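Local coordinates for protein AFP (Microbacterium arborescens, PDB 2YJK) that probably binds and stores ferric iron as a twelve-subunit Dps protein of the ferritin family, taking iron up into its hollow shell, at residues C[112-117]-C[152-156]. Numbering follows the deposited sequence.
Sequences IVSDID and RWFLL
Arg152 reaches across from helix 135-156 to Asp117 on helix 105-130, and its NE donates a hydrogen bond to Asp117 OD1 at 2.8 Å, within a salt bridge. The bond is somewhat bent. OD1 is met nearly along its C-O axis, but it sits somewhat out of the guanidinium plane, and the carboxylate and guanidinium planes are turned 37° apart. NH2 stays farther off, 3.6 Å from OD1, so a single bond through NE carries the pair. With CG opposite the backbone N (chi1 -170°) and the chain extended to NE, the arginine stretches over to its partner, its CB passing over CG2 of Ile116. Leu156 CD2 lies over the centre of one guanidinium face. An alanine in place of Arg152 keeps the CB against Ile116 but would probably leave the Asp117 carboxylate without its charged mate and Leu156 CD2 without the guanidinium face it lies on.

Below the salt bridge the contact is aliphatic. Val113 wedges its two methyls between neighbours: CG1 meets Leu156 CD1 at 4.0 Å, while CG2 lies 3.9 Å from Leu155 CB. Deeper in, Leu155 CD1 nestles against two isoleucine methyls, 3.7 Å from Ile116 CD1 and equally close to Ile112 CG2.

The segments run nearly antiparallel, at 154° with axes 10.3 Å apart, as consecutive helices of the ferritin four-helix bundle. Leu155 and Ile112 continue the core onto helix 51-78, and Ile112 and Ile116 pack on helix 15-45, while Trp153 turns away to meet Phe51 and His55 of a neighbouring subunit.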
loop_
_atom_site.group_PDB
_atom_site.type_symbol
_atom_site.label_atom_id
_atom_site.label_comp_id
_atom_site.label_asym_id
_atom_site.label_seq_id
_atom_site.Cartn_x
_atom_site.Cartn_y
_atom_site.Cartn_z
ATOM N N ILE C 112 -33.178 12.375 2.193
ATOM C CA ILE C 112 -32.268 11.421 2.900
ATOM C C ILE C 112 -32.187 11.700 4.429
ATOM O O ILE C 112 -32.164 10.772 5.226
ATOM C CB ILE C 112 -30.817 11.418 2.278
ATOM C CG1 ILE C 112 -30.825 10.818 0.858
ATOM C CG2 ILE C 112 -29.783 10.697 3.165
ATOM C CD1 ILE C 112 -31.174 9.366 0.826
ATOM N N VAL C 113 -32.183 12.975 4.825
ATOM C CA VAL C 113 -32.320 13.306 6.246
ATOM C C VAL C 113 -33.636 12.790 6.817
ATOM O O VAL C 113 -33.659 12.277 7.930
ATOM C CB VAL C 113 -32.096 14.832 6.537
ATOM C CG1 VAL C 113 -32.343 15.194 8.011
ATOM C CG2 VAL C 113 -30.695 15.189 6.135
ATOM N N SER C 114 -34.726 12.922 6.084
ATOM C CA SER C 114 -35.974 12.326 6.542
ATOM C C SER C 114 -35.841 10.808 6.799
ATOM O O SER C 114 -36.236 10.342 7.904
ATOM C CB SER C 114 -37.085 12.645 5.549
ATOM O OG SER C 114 -38.254 11.945 5.879
ATOM N N ASP C 115 -35.286 10.040 5.830
ATOM C CA ASP C 115 -35.060 8.584 6.006
ATOM C C ASP C 115 -34.036 8.366 7.198
ATOM O O ASP C 115 -34.250 7.533 8.092
ATOM C CB ASP C 115 -34.548 7.884 4.691
ATOM C CG ASP C 115 -35.560 8.016 3.398
ATOM O OD1 ASP C 115 -36.610 8.806 3.374
ATOM O OD2 ASP C 115 -35.234 7.305 2.345
ATOM N N ILE C 116 -32.950 9.130 7.274
ATOM C CA ILE C 116 -32.084 9.012 8.473
ATOM C C ILE C 116 -32.818 9.264 9.850
ATOM O O ILE C 116 -32.577 8.581 10.848
ATOM C CB ILE C 116 -30.865 9.887 8.309
ATOM C CG1 ILE C 116 -29.910 9.238 7.310
ATOM C CG2 ILE C 116 -30.180 10.110 9.628
ATOM C CD1 ILE C 116 -28.800 10.191 6.813
ATOM N N ASP C 117 -33.732 10.222 9.881
ATOM C CA ASP C 117 -34.430 10.589 11.095
ATOM C C ASP C 117 -35.273 9.412 11.540
ATOM O O ASP C 117 -35.360 9.166 12.727
ATOM C CB ASP C 117 -35.344 11.828 10.912
ATOM C CG ASP C 117 -34.573 13.184 10.947
ATOM O OD1 ASP C 117 -33.356 13.260 11.291
ATOM O OD2 ASP C 117 -35.231 14.212 10.608
ATOM N N ARG C 152 -25.759 12.535 9.238
ATOM C CA ARG C 152 -26.846 13.511 9.277
ATOM C C ARG C 152 -26.316 14.969 9.351
ATOM O O ARG C 152 -26.810 15.834 8.627
ATOM C CB ARG C 152 -27.766 13.224 10.455
ATOM C CG ARG C 152 -29.088 14.022 10.488
ATOM C CD ARG C 152 -29.817 13.868 11.823
ATOM N NE ARG C 152 -31.040 14.683 11.833
ATOM C CZ ARG C 152 -31.204 15.856 12.454
ATOM N NH1 ARG C 152 -30.251 16.373 13.196
ATOM N NH2 ARG C 152 -32.359 16.511 12.349
ATOM N N TRP C 153 -25.315 15.230 10.192
ATOM C CA TRP C 153 -24.756 16.547 10.284
ATOM C C TRP C 153 -24.163 16.972 8.919
ATOM O O TRP C 153 -24.455 18.075 8.447
ATOM C CB TRP C 153 -23.721 16.594 11.417
ATOM C CG TRP C 153 -22.673 17.701 11.300
ATOM C CD1 TRP C 153 -22.899 19.011 11.020
ATOM C CD2 TRP C 153 -21.232 17.562 11.477
ATOM N NE1 TRP C 153 -21.692 19.704 10.973
ATOM C CE2 TRP C 153 -20.662 18.849 11.267
ATOM C CE3 TRP C 153 -20.373 16.465 11.779
ATOM C CZ2 TRP C 153 -19.254 19.096 11.353
ATOM C CZ3 TRP C 153 -18.967 16.706 11.884
ATOM C CH2 TRP C 153 -18.430 18.015 11.671
ATOM N N PHE C 154 -23.349 16.102 8.305
ATOM C CA PHE C 154 -22.748 16.405 7.019
ATOM C C PHE C 154 -23.785 16.759 5.965
ATOM O O PHE C 154 -23.565 17.672 5.201
ATOM C CB PHE C 154 -21.900 15.267 6.524
ATOM C CG PHE C 154 -20.573 15.162 7.200
ATOM C CD1 PHE C 154 -20.256 15.923 8.312
ATOM C CD2 PHE C 154 -19.646 14.233 6.760
ATOM C CE1 PHE C 154 -19.007 15.803 8.933
ATOM C CE2 PHE C 154 -18.401 14.123 7.390
ATOM C CZ PHE C 154 -18.098 14.922 8.475
ATOM N N LEU C 155 -24.932 16.079 5.993
ATOM C CA LEU C 155 -26.021 16.364 5.081
ATOM C C LEU C 155 -26.680 17.678 5.456
ATOM O O LEU C 155 -26.771 18.586 4.625
ATOM C CB LEU C 155 -27.004 15.175 5.030
ATOM C CG LEU C 155 -26.430 13.959 4.270
ATOM C CD1 LEU C 155 -27.041 12.669 4.716
ATOM C CD2 LEU C 155 -26.565 14.067 2.740
ATOM N N LEU C 156 -27.053 17.834 6.724
ATOM C CA LEU C 156 -27.815 18.988 7.142
ATOM C C LEU C 156 -27.000 20.294 7.126
ATOM O O LEU C 156 -27.575 21.346 6.936
ATOM C CB LEU C 156 -28.401 18.757 8.531
ATOM C CG LEU C 156 -29.858 18.973 8.882
ATOM C CD1 LEU C 156 -30.893 18.883 7.666
ATOM C CD2 LEU C 156 -30.224 18.042 10.090
#